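Local coordinates for TolA protein (Vibrio cholerae, PDB 4G7X) that probably links the inner membrane to the outer envelope in the Tol-Pal system, helping keep the outer membrane intact, and serves filamentous phage as a receptor, at residues V48-Y51 with G52-T56. Numbering follows the deposited sequence.
Sequences VGRY and GAIYT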
loop_
_atom_site.group_PDB
_atom_site.type_symbol
_atom_site.label_atom_id
_atom_site.label_comp_id
_atom_site.label_asym_id
_atom_site.label_seq_id
_atom_site.Cartn_x
_atom_site.Cartn_y
_atom_site.Cartn_z
ATOM N N VAL B 48 19.393 -0.970 -2.416
ATOM C CA VAL B 48 18.338 -0.744 -1.424
ATOM C C VAL B 48 18.339 0.708 -0.949
ATOM O O VAL B 48 17.277 1.317 -0.783
ATOM C CB VAL B 48 18.438 -1.733 -0.239
ATOM C CG1 VAL B 48 17.529 -1.324 0.915
ATOM C CG2 VAL B 48 18.080 -3.131 -0.712
ATOM N N GLY B 49 19.532 1.265 -0.751
ATOM C CA GLY B 49 19.670 2.673 -0.396
ATOM C C GLY B 49 19.168 3.587 -1.502
ATOM O O GLY B 49 18.443 4.550 -1.236
ATOM N N ARG B 50 19.536 3.268 -2.742
ATOM C CA ARG B 50 19.180 4.091 -3.899
ATOM C C ARG B 50 17.671 4.098 -4.152
ATOM O O ARG B 50 17.069 5.166 -4.299
ATOM C CB ARG B 50 19.943 3.640 -5.151
ATOM C CG ARG B 50 19.858 4.629 -6.304
ATOM C CD ARG B 50 20.778 4.268 -7.461
ATOM N NE ARG B 50 20.387 3.034 -8.141
ATOM C CZ ARG B 50 19.439 2.940 -9.070
ATOM N NH1 ARG B 50 18.740 4.009 -9.444
ATOM N NH2 ARG B 50 19.176 1.764 -9.622
ATOM N N TYR B 51 17.068 2.912 -4.188
ATOM C CA TYR B 51 15.620 2.812 -4.382
ATOM C C TYR B 51 14.835 3.317 -3.179
ATOM O O TYR B 51 13.790 3.943 -3.345
ATOM C CB TYR B 51 15.204 1.395 -4.784
ATOM C CG TYR B 51 15.442 1.115 -6.250
ATOM C CD1 TYR B 51 14.488 1.458 -7.208
ATOM C CD2 TYR B 51 16.630 0.528 -6.683
ATOM C CE1 TYR B 51 14.707 1.221 -8.557
ATOM C CE2 TYR B 51 16.855 0.279 -8.027
ATOM C CZ TYR B 51 15.893 0.627 -8.959
ATOM O OH TYR B 51 16.118 0.385 -10.295
ATOM N N GLY B 52 15.349 3.069 -1.977
ATOM C CA GLY B 52 14.764 3.638 -0.760
ATOM C C GLY B 52 14.611 5.147 -0.864
ATOM O O GLY B 52 13.566 5.701 -0.516
ATOM N N ALA B 53 15.661 5.815 -1.339
ATOM C CA ALA B 53 15.632 7.261 -1.542
ATOM C C ALA B 53 14.629 7.676 -2.623
ATOM O O ALA B 53 13.937 8.684 -2.473
ATOM C CB ALA B 53 17.025 7.777 -1.870
ATOM N N ILE B 54 14.550 6.900 -3.704
ATOM C CA ILE B 54 13.566 7.145 -4.759
ATOM C C ILE B 54 12.147 7.064 -4.185
ATOM O O ILE B 54 11.322 7.952 -4.432
ATOM C CB ILE B 54 13.747 6.180 -5.957
ATOM C CG1 ILE B 54 15.035 6.525 -6.723
ATOM C CG2 ILE B 54 12.543 6.236 -6.892
ATOM C CD1 ILE B 54 15.497 5.462 -7.703
ATOM N N TYR B 55 11.879 6.022 -3.401
ATOM C CA TYR B 55 10.555 5.825 -2.799
ATOM C C TYR B 55 10.178 6.948 -1.841
ATOM O O TYR B 55 9.039 7.418 -1.843
ATOM C CB TYR B 55 10.461 4.481 -2.071
ATOM C CG TYR B 55 10.685 3.244 -2.919
ATOM C CD1 TYR B 55 10.647 3.294 -4.314
ATOM C CD2 TYR B 55 10.899 2.013 -2.311
ATOM C CE1 TYR B 55 10.853 2.153 -5.071
ATOM C CE2 TYR B 55 11.092 0.865 -3.060
ATOM C CZ TYR B 55 11.068 0.940 -4.436
ATOM O OH TYR B 55 11.266 -0.201 -5.174
ATOM N N THR B 56 11.142 7.372 -1.026
ATOM C CA THR B 56 10.934 8.430 -0.044
ATOM C C THR B 56 10.603 9.756 -0.743
ATOM O O THR B 56 9.723 10.497 -0.294
ATOM C CB THR B 56 12.160 8.565 0.890
ATOM O OG1 THR B 56 12.456 7.294 1.489
ATOM C CG2 THR B 56 11.889 9.571 1.988
#
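Y51 and Y55 meet one turn apart on helix 38-62 of the TolA C-terminal domain, which here packs one side against an antiparallel sheet and helix 122-128. Four successive i to i+4 backbone bonds tie the two turns together; in the shortest, Y55 N donates to Y51 O at 2.8 Å, with an N-H...O angle of 164°. The same carbonyl oxygen lies over one face of the Y55 ring, toward its rim, 3.2 Å from Y55 CG. With CG turned beside its own backbone N (chi1 -60°), Y55 lays its ring obliquely across the base of Y51, and CZ comes within 4.2 Å of Y51 CB. This is the packed side: L128 touches both tyrosines, F115 meets the Y55 ring edge-to-face, and the OH of the buried Y55 is hydrogen-bonded to P116 O.

I54 marks the passage outward. Its side chain runs alongside Y51, CD1 to CD1 at 4.2 Å, while CG1 rests 3.4 Å from R50 O. On the solvent side G49 and A53 add little beyond main-chain bonds and the A53 methyl beside the carbonyl oxygens of the preceding turn. The R50 chain bends at its third torsion, which sets Y51 CD2 over one face of the guanidinium, toward its rim, and NH1 alongside I54 CD1, while NE forms a salt bridge with E47.

Farther along, G52 O takes two donors from T56 on opposite faces of its carbonyl plane: the backbone N at 3.0 Å, and OG1 at 2.8 Å, 35° out of that plane.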